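Local coordinates for sulfur carrier protein ThiS adenylyltransferase (Escherichia coli, PDB 1ZUD), which catalyses the ATP-dependent adenylation of the C-terminal glycine of the sulfur carrier protein ThiS in thiamin biosynthesis, at residues G168-C172 / A237-C243; N143-I147 / M159-W165; P82-Q88 / L100-Q104. All blocks are in the same frame, centred on the assembly; numbering follows the deposited sequence. Where two conformers were deposited one is given.

How the contacts relate
All three contacts lie in the ThiF family fold, built on one mixed sheet. Contact 2 is the buried one. It pairs two neighbouring strands of that sheet by backbone bonds and apolar packing. Contact 3 is partly buried and sits on the other side of the chain's centre, where a helix covers the edge strand 99-103. Its chemistry is that of amide and hydroxyl groups. Contact 1, also partly buried, joins loop and short-helix segments through a zinc ion. Contacts 1 and 2 touch: Tyr170 CD1 packs 3.3 Å from Met159 CE. Contact 3 stands apart, its centre about 25 Å from that of contact 2.

Contact 1. Residues G168-C172 / A237-C243; sequences GCYRC and ASGCPVC. With ZN (zinc ion), chain H.
A four-cysteine zinc site ties the two segments together. Cys169 and Cys172 come from one side, Cys240 and Cys243 from the other. Cys169 SG and Cys243 SG are each 2.4 Å from the zinc ion, and Cys172 SG is 2.3 Å away. Cys240 SG completes the set. Its chi1 of -177° places the sulfur beside its own carbonyl carbon, within reach of the N-H groups that follow. Val242 N and Cys243 N both donate to it, the second nearly straight at 172°. Two backbone amides on the sulfur of a CPxC sequence fit a zinc knuckle. From segment 168-172, Cys172 SG is likewise held by two N-H groups. It accepts from Ala237 N across the contact at 3.3 Å, and from Cys169 N within its own segment. These N-H groups probably ease the negative charge of the thiolates. Gly168 lies tight against Cys172 SG, with backbone angles that suit glycine. Arg171, partly exposed, packs against Cys240 and Pro241. Its chain bends at chi2 (77°), and the guanidinium lies with one face over the Pro241 ring. Pro241 CD sits above the centre of that face, 3.5 Å from Arg171 CZ, and the two side chains cross at about a right angle. ThiS reaches the 237-243 loop as well: Glu44 of the ThiS chain accepts a hydrogen bond from Gly239 N.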
loop_
_atom_site.group_PDB
_atom_site.type_symbol
_atom_site.label_atom_id
_atom_site.label_comp_id
_atom_site.label_asym_id
_atom_site.label_seq_id
_atom_site.Cartn_x
_atom_site.Cartn_y
_atom_site.Cartn_z
ATOM N N GLY C 168 7.184 -22.107 -8.140
ATOM C CA GLY C 168 8.332 -22.226 -7.279
ATOM C C GLY C 168 8.113 -21.670 -5.868
ATOM O O GLY C 168 7.001 -21.423 -5.428
ATOM N N CYS C 169 9.199 -21.416 -5.179
ATOM C CA CYS C 169 9.087 -20.973 -3.795
ATOM C C CYS C 169 10.082 -19.820 -3.590
ATOM O O CYS C 169 10.686 -19.287 -4.583
ATOM C CB CYS C 169 9.400 -22.199 -2.864
ATOM S SG CYS C 169 11.136 -22.637 -2.851
ATOM N N TYR C 170 10.293 -19.425 -2.342
ATOM C CA TYR C 170 11.176 -18.248 -2.101
ATOM C C TYR C 170 12.617 -18.576 -2.508
ATOM O O TYR C 170 13.365 -17.728 -3.037
ATOM C CB TYR C 170 11.155 -17.866 -0.614
ATOM C CG TYR C 170 11.945 -16.607 -0.247
ATOM C CD1 TYR C 170 11.354 -15.341 -0.294
ATOM C CD2 TYR C 170 13.244 -16.710 0.234
ATOM C CE1 TYR C 170 12.051 -14.191 0.156
ATOM C CE2 TYR C 170 13.929 -15.608 0.671
ATOM C CZ TYR C 170 13.330 -14.352 0.636
ATOM O OH TYR C 170 14.059 -13.298 1.114
ATOM N N ARG C 171 12.990 -19.830 -2.264
ATOM C CA ARG C 171 14.327 -20.318 -2.599
ATOM C C ARG C 171 14.533 -20.458 -4.119
ATOM O O ARG C 171 15.673 -20.438 -4.566
ATOM C CB ARG C 171 14.596 -21.656 -1.871
ATOM C CG ARG C 171 15.855 -22.425 -2.314
ATOM C CD ARG C 171 17.131 -21.851 -1.776
ATOM N NE ARG C 171 18.305 -22.587 -2.268
ATOM C CZ ARG C 171 18.704 -22.628 -3.543
ATOM N NH1 ARG C 171 18.043 -21.990 -4.523
ATOM N NH2 ARG C 171 19.805 -23.292 -3.848
ATOM N N CYS C 172 13.482 -20.556 -4.919
ATOM C CA CYS C 172 13.696 -20.607 -6.394
ATOM C C CYS C 172 14.174 -19.249 -6.898
ATOM O O CYS C 172 14.940 -19.139 -7.860
ATOM C CB CYS C 172 12.417 -20.944 -7.184
ATOM S SG CYS C 172 11.754 -22.628 -6.939
ATOM N N ALA C 237 12.663 -23.119 -10.065
ATOM C CA ALA C 237 14.007 -23.501 -10.466
ATOM C C ALA C 237 14.055 -25.035 -10.402
ATOM O O ALA C 237 13.746 -25.638 -9.371
ATOM C CB ALA C 237 15.044 -22.905 -9.519
ATOM N N SER C 238 14.455 -25.648 -11.509
ATOM C CA SER C 238 14.557 -27.107 -11.589
ATOM C C SER C 238 15.344 -27.714 -10.464
ATOM O O SER C 238 14.966 -28.755 -9.928
ATOM C CB SER C 238 15.232 -27.535 -12.901
ATOM O OG SER C 238 14.287 -27.575 -13.954
ATOM N N GLY C 239 16.471 -27.111 -10.138
ATOM C CA GLY C 239 17.264 -27.682 -9.071
ATOM C C GLY C 239 16.928 -27.126 -7.684
ATOM O O GLY C 239 17.736 -27.274 -6.762
ATOM N N CYS C 240 15.763 -26.506 -7.491
ATOM C CA CYS C 240 15.467 -25.981 -6.134
ATOM C C CYS C 240 15.514 -27.077 -5.064
ATOM O O CYS C 240 14.784 -28.044 -5.126
ATOM C CB CYS C 240 14.074 -25.306 -6.077
ATOM S SG CYS C 240 13.783 -24.585 -4.402
ATOM N N PRO C 241 16.365 -26.921 -4.045
ATOM C CA PRO C 241 16.441 -27.952 -2.991
ATOM C C PRO C 241 15.241 -28.019 -2.047
ATOM O O PRO C 241 15.133 -28.935 -1.261
ATOM C CB PRO C 241 17.719 -27.606 -2.245
ATOM C CG PRO C 241 17.810 -26.088 -2.430
ATOM C CD PRO C 241 17.378 -25.865 -3.863
ATOM N N VAL C 242 14.332 -27.056 -2.143
ATOM C CA VAL C 242 13.153 -27.032 -1.287
ATOM C C VAL C 242 11.909 -27.570 -1.974
ATOM O O VAL C 242 11.254 -28.464 -1.466
ATOM C CB VAL C 242 12.826 -25.554 -0.768
ATOM C CG1 VAL C 242 11.470 -25.536 -0.019
ATOM C CG2 VAL C 242 13.906 -25.080 0.159
ATOM N N CYS C 243 11.556 -27.044 -3.137
ATOM C CA CYS C 243 10.330 -27.494 -3.783
ATOM C C CYS C 243 10.676 -28.352 -5.012
ATOM O O CYS C 243 9.788 -28.752 -5.748
ATOM C CB CYS C 243 9.472 -26.285 -4.249
ATOM S SG CYS C 243 10.186 -25.332 -5.662
HETATM ZN ZN ZN H . 11.781 -23.684 -4.896
#

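Contact 2. Residues N143-I147 / M159-W165; sequences NTPLI and MVLTPPW. With NA (sodium ion), chain J.
Leu146 and Leu161 form an antiparallel hydrogen-bonded pair where the hairpin of strands 146-152 and 155-161 opens. Leu146 N donates to Leu161 O and Leu161 N to Leu146 O, both at 2.8 Å and nearly straight. Ile147 and Val160, the next pair, is non-hydrogen-bonded. Their side chains lie side by side and point the same way. Val160 CG1 is set anti to the backbone N (chi1 180°), placing it 4.1 Å from Ile147 CG1. Before the strand, Pro145 CA makes a CA-H...O contact with Leu161 O, and the Pro145 ring crosses that of Pro163 at about a right angle. Pro163 CB lies over one face of the Asn143 amide, 3.7 Å from Asn143 OD1. Asn143, with positive phi, is the C-prime residue of the Schellman motif that ends helix 129-141. Thr162 C and Pro163 CA lie over the rim of one face of the Trp165 ring. Thr144 O meets the ring edge in plane, 3.4 Å from Trp165 CH2. Asn143 OD1 is near the same edge, but its amide is turned 65° to the ring, and the buried Trp165 NE1 has no hydrogen-bond partner in the model. Further out, the Thr144 CB bond points away from segment 159-165. Two waters and the carbonyl oxygens of Val116, Ala117 and Ala119 complete a sodium site, with Thr144 OG1 2.4 Å from the metal.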
loop_
_atom_site.group_PDB
_atom_site.type_symbol
_atom_site.label_atom_id
_atom_site.label_comp_id
_atom_site.label_asym_id
_atom_site.label_seq_id
_atom_site.Cartn_x
_atom_site.Cartn_y
_atom_site.Cartn_z
ATOM N N ASN C 143 3.174 -27.819 3.165
ATOM C CA ASN C 143 2.099 -27.434 2.243
ATOM C C ASN C 143 1.202 -26.273 2.738
ATOM O O ASN C 143 -0.025 -26.331 2.614
ATOM C CB ASN C 143 1.234 -28.658 2.048
ATOM C CG ASN C 143 1.022 -28.964 0.617
ATOM O OD1 ASN C 143 1.945 -28.818 -0.191
ATOM N ND2 ASN C 143 -0.193 -29.378 0.275
ATOM N N THR C 144 1.810 -25.224 3.296
ATOM C CA THR C 144 1.037 -24.098 3.852
ATOM C C THR C 144 1.403 -22.849 3.039
ATOM O O THR C 144 2.580 -22.582 2.831
ATOM C CB THR C 144 1.423 -23.902 5.355
ATOM O OG1 THR C 144 1.080 -25.108 6.078
ATOM C CG2 THR C 144 0.726 -22.670 5.988
ATOM N N PRO C 145 0.391 -22.115 2.530
ATOM C CA PRO C 145 0.603 -20.904 1.748
ATOM C C PRO C 145 1.470 -19.924 2.523
ATOM O O PRO C 145 1.342 -19.792 3.753
ATOM C CB PRO C 145 -0.821 -20.347 1.539
ATOM C CG PRO C 145 -1.722 -21.490 1.760
ATOM C CD PRO C 145 -1.049 -22.433 2.710
ATOM N N LEU C 146 2.324 -19.212 1.810
ATOM C CA LEU C 146 3.225 -18.249 2.428
ATOM C C LEU C 146 3.118 -16.873 1.718
ATOM O O LEU C 146 3.229 -16.764 0.483
ATOM C CB LEU C 146 4.698 -18.790 2.392
ATOM C CG LEU C 146 5.832 -17.824 2.802
ATOM C CD1 LEU C 146 5.657 -17.400 4.256
ATOM C CD2 LEU C 146 7.192 -18.470 2.633
ATOM N N ILE C 147 2.857 -15.825 2.496
ATOM C CA ILE C 147 2.772 -14.479 1.919
ATOM C C ILE C 147 3.953 -13.753 2.489
ATOM O O ILE C 147 4.040 -13.512 3.693
ATOM C CB ILE C 147 1.415 -13.791 2.297
ATOM C CG1 ILE C 147 0.262 -14.622 1.721
ATOM C CG2 ILE C 147 1.369 -12.362 1.734
ATOM C CD1 ILE C 147 -1.162 -14.259 2.238
ATOM N N MET C 159 5.327 -11.259 -2.499
ATOM C CA MET C 159 4.961 -12.433 -3.309
ATOM C C MET C 159 4.036 -13.300 -2.503
ATOM O O MET C 159 4.238 -13.462 -1.273
ATOM C CB MET C 159 6.150 -13.360 -3.613
ATOM C CG MET C 159 7.441 -12.768 -3.870
ATOM S SD MET C 159 8.543 -14.212 -4.039
ATOM C CE MET C 159 9.599 -13.879 -2.718
ATOM N N VAL C 160 3.065 -13.910 -3.185
ATOM C CA VAL C 160 2.140 -14.883 -2.562
ATOM C C VAL C 160 2.529 -16.277 -3.128
ATOM O O VAL C 160 2.437 -16.508 -4.359
ATOM C CB VAL C 160 0.681 -14.615 -2.914
ATOM C CG1 VAL C 160 -0.178 -15.679 -2.218
ATOM C CG2 VAL C 160 0.255 -13.168 -2.439
ATOM N N LEU C 161 2.994 -17.181 -2.269
ATOM C CA LEU C 161 3.441 -18.506 -2.745
ATOM C C LEU C 161 2.513 -19.543 -2.166
ATOM O O LEU C 161 2.329 -19.659 -0.927
ATOM C CB LEU C 161 4.866 -18.782 -2.293
ATOM C CG LEU C 161 5.871 -17.690 -2.495
ATOM C CD1 LEU C 161 7.098 -17.956 -1.608
ATOM C CD2 LEU C 161 6.223 -17.632 -3.937
ATOM N N THR C 162 1.857 -20.277 -3.052
ATOM C CA THR C 162 0.898 -21.281 -2.567
ATOM C C THR C 162 1.152 -22.660 -3.175
ATOM O O THR C 162 1.718 -22.747 -4.252
ATOM C CB THR C 162 -0.562 -20.908 -2.960
ATOM O OG1 THR C 162 -0.671 -20.874 -4.396
ATOM C CG2 THR C 162 -0.925 -19.505 -2.428
ATOM N N PRO C 163 0.783 -23.736 -2.458
ATOM C CA PRO C 163 0.936 -25.134 -2.943
ATOM C C PRO C 163 -0.005 -25.152 -4.174
ATOM O O PRO C 163 -1.021 -24.469 -4.163
ATOM C CB PRO C 163 0.300 -25.985 -1.824
ATOM C CG PRO C 163 0.401 -25.164 -0.620
ATOM C CD PRO C 163 0.291 -23.685 -1.068
ATOM N N PRO C 164 0.249 -25.989 -5.202
ATOM C CA PRO C 164 1.331 -26.956 -5.359
ATOM C C PRO C 164 2.608 -26.330 -5.818
ATOM O O PRO C 164 3.420 -27.001 -6.457
ATOM C CB PRO C 164 0.753 -27.960 -6.368
ATOM C CG PRO C 164 0.109 -27.088 -7.331
ATOM C CD PRO C 164 -0.627 -26.019 -6.396
ATOM N N TRP C 165 2.768 -25.021 -5.554
ATOM C CA TRP C 165 4.037 -24.353 -5.880
ATOM C C TRP C 165 4.405 -24.350 -7.370
ATOM O O TRP C 165 5.585 -24.473 -7.741
ATOM C CB TRP C 165 5.194 -25.006 -5.076
ATOM C CG TRP C 165 4.860 -25.322 -3.681
ATOM C CD1 TRP C 165 4.554 -26.545 -3.162
ATOM C CD2 TRP C 165 4.671 -24.371 -2.610
ATOM N NE1 TRP C 165 4.174 -26.411 -1.832
ATOM C CE2 TRP C 165 4.238 -25.094 -1.474
ATOM C CE3 TRP C 165 4.819 -22.984 -2.513
ATOM C CZ2 TRP C 165 3.951 -24.472 -0.235
ATOM C CZ3 TRP C 165 4.532 -22.355 -1.272
ATOM C CH2 TRP C 165 4.108 -23.104 -0.164
HETATM NA NA NA J . -0.297 -25.240 8.069
HETATM O O HOH W 1 -2.331 -25.890 6.945
HETATM O O HOH W 2 0.285 -27.644 7.563
#

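Contact 3. Residues P82-Q88 / L100-Q104; sequences PKSQVSQ and LTALQ
Gln104 and Ser84 face each other at the start of helix 83-94, which links the parallel strands 54-58 and 99-103 as the helix of a beta-alpha-beta crossover. The helix runs back along strand 100-103, with the two short axes at 167° and 7.2 Å apart. Gln104 has its chain bent at chi2 (65°), which swings the amide back over the first turn. There its OE1 is gripped twice by Ser84, by OG at 2.8 Å and by the backbone N at 3.0 Å. Both donors lie in the plane of the Gln104 carbonyl, and OG is on a lone pair. Gln104 NE2 donates to Asp61 O, so both ends of the amide are held, fixing its rotation. Pro82 CB sits over one face of the Gln104 amide, 3.6 Å from Gln104 CD. Next in line, Ala102 points its methyl at the helix, with Ala102 CB 3.6 Å from Ser84 O. Gln88 has two deposited conformers; the one described is extended beyond CG and stretches past Leu100 in the opposite direction. Leu100 CD1 packs 3.7 Å from Gln88 O. Lys83, an ATP-binding residue, directs its chain away from the strand and bonds through NZ to Gln71. Tentatively, in this Gln88 conformer, NE2 donates to Leu100 O at 2.7 Å, tilted 27° from the carbonyl plane, and to a water that also accepts from Ala102 N.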
loop_
_atom_site.group_PDB
_atom_site.type_symbol
_atom_site.label_atom_id
_atom_site.label_comp_id
_atom_site.label_asym_id
_atom_site.label_seq_id
_atom_site.Cartn_x
_atom_site.Cartn_y
_atom_site.Cartn_z
ATOM N N PRO C 82 7.948 -6.748 25.994
ATOM C CA PRO C 82 8.014 -7.771 24.911
ATOM C C PRO C 82 7.005 -7.489 23.785
ATOM O O PRO C 82 5.831 -7.324 24.058
ATOM C CB PRO C 82 7.687 -9.092 25.632
ATOM C CG PRO C 82 7.917 -8.744 27.161
ATOM C CD PRO C 82 7.488 -7.332 27.280
ATOM N N LYS C 83 7.464 -7.495 22.521
ATOM C CA LYS C 83 6.581 -7.173 21.411
ATOM C C LYS C 83 5.369 -8.056 21.228
ATOM O O LYS C 83 4.276 -7.545 20.933
ATOM C CB LYS C 83 7.349 -7.089 20.083
ATOM C CG LYS C 83 8.007 -5.744 19.862
ATOM C CD LYS C 83 8.655 -5.653 18.483
ATOM C CE LYS C 83 9.586 -4.465 18.471
ATOM N NZ LYS C 83 10.360 -4.324 17.198
ATOM N N SER C 84 5.530 -9.372 21.371
ATOM C CA SER C 84 4.366 -10.250 21.170
ATOM C C SER C 84 3.303 -10.052 22.268
ATOM O O SER C 84 2.089 -10.100 22.009
ATOM C CB SER C 84 4.814 -11.731 21.051
ATOM O OG SER C 84 5.170 -12.278 22.302
ATOM N N GLN C 85 3.749 -9.775 23.487
ATOM C CA GLN C 85 2.808 -9.557 24.593
ATOM C C GLN C 85 2.041 -8.258 24.412
ATOM O O GLN C 85 0.813 -8.218 24.589
ATOM C CB GLN C 85 3.568 -9.534 25.922
ATOM C CG GLN C 85 2.781 -8.979 27.137
ATOM C CD GLN C 85 3.675 -8.844 28.395
ATOM O OE1 GLN C 85 3.642 -7.821 29.091
ATOM N NE2 GLN C 85 4.468 -9.873 28.676
ATOM N N VAL C 86 2.772 -7.179 24.112
ATOM C CA VAL C 86 2.187 -5.861 23.874
ATOM C C VAL C 86 1.190 -5.941 22.701
ATOM O O VAL C 86 0.099 -5.378 22.760
ATOM C CB VAL C 86 3.315 -4.803 23.514
ATOM C CG1 VAL C 86 2.707 -3.523 22.986
ATOM C CG2 VAL C 86 4.198 -4.505 24.756
ATOM N N SER C 87 1.590 -6.617 21.626
ATOM C CA SER C 87 0.752 -6.786 20.428
ATOM C C SER C 87 -0.539 -7.525 20.782
ATOM O O SER C 87 -1.626 -7.110 20.384
ATOM C CB SER C 87 1.514 -7.599 19.340
ATOM O OG SER C 87 2.629 -6.865 18.807
ATOM N N GLN C 88 -0.412 -8.624 21.527
ATOM C CA GLN C 88 -1.591 -9.404 21.950
ATOM C C GLN C 88 -2.499 -8.490 22.784
ATOM O O GLN C 88 -3.711 -8.453 22.553
ATOM C CB GLN C 88 -1.125 -10.625 22.791
ATOM C CG GLN C 88 -2.207 -11.523 23.469
ATOM C CD GLN C 88 -1.570 -12.625 24.327
ATOM O OE1 GLN C 88 -0.739 -12.353 25.206
ATOM N NE2 GLN C 88 -1.940 -13.878 24.061
ATOM N N LEU C 100 -6.112 -14.555 20.317
ATOM C CA LEU C 100 -4.801 -13.941 20.033
ATOM C C LEU C 100 -3.689 -14.624 20.798
ATOM O O LEU C 100 -3.620 -14.514 21.995
ATOM C CB LEU C 100 -4.835 -12.428 20.337
ATOM C CG LEU C 100 -5.803 -11.585 19.470
ATOM C CD1 LEU C 100 -5.912 -10.146 20.036
ATOM C CD2 LEU C 100 -5.323 -11.542 17.993
ATOM N N THR C 101 -2.801 -15.324 20.091
ATOM C CA THR C 101 -1.727 -16.060 20.736
ATOM C C THR C 101 -0.347 -15.422 20.573
ATOM O O THR C 101 0.093 -15.151 19.456
ATOM C CB THR C 101 -1.717 -17.499 20.165
ATOM O OG1 THR C 101 -2.983 -18.085 20.443
ATOM C CG2 THR C 101 -0.589 -18.358 20.758
ATOM N N ALA C 102 0.325 -15.202 21.698
ATOM C CA ALA C 102 1.653 -14.570 21.733
ATOM C C ALA C 102 2.767 -15.550 21.854
ATOM O O ALA C 102 2.760 -16.345 22.778
ATOM C CB ALA C 102 1.757 -13.588 22.966
ATOM N N LEU C 103 3.737 -15.497 20.948
ATOM C CA LEU C 103 4.938 -16.368 21.042
ATOM C C LEU C 103 6.150 -15.431 21.067
ATOM O O LEU C 103 6.566 -14.889 20.009
ATOM C CB LEU C 103 5.088 -17.291 19.812
ATOM C CG LEU C 103 3.871 -18.177 19.510
ATOM C CD1 LEU C 103 4.157 -19.098 18.296
ATOM C CD2 LEU C 103 3.584 -19.054 20.715
ATOM N N GLN C 104 6.718 -15.215 22.249
ATOM C CA GLN C 104 7.878 -14.331 22.346
ATOM C C GLN C 104 9.110 -15.202 22.054
ATOM O O GLN C 104 9.789 -15.684 22.965
ATOM C CB GLN C 104 7.991 -13.721 23.741
ATOM C CG GLN C 104 9.083 -12.647 23.875
ATOM C CD GLN C 104 8.823 -11.385 23.044
ATOM O OE1 GLN C 104 7.689 -11.095 22.619
ATOM N NE2 GLN C 104 9.878 -10.628 22.814
HETATM O O HOH W 3 -0.838 -16.209 24.278
#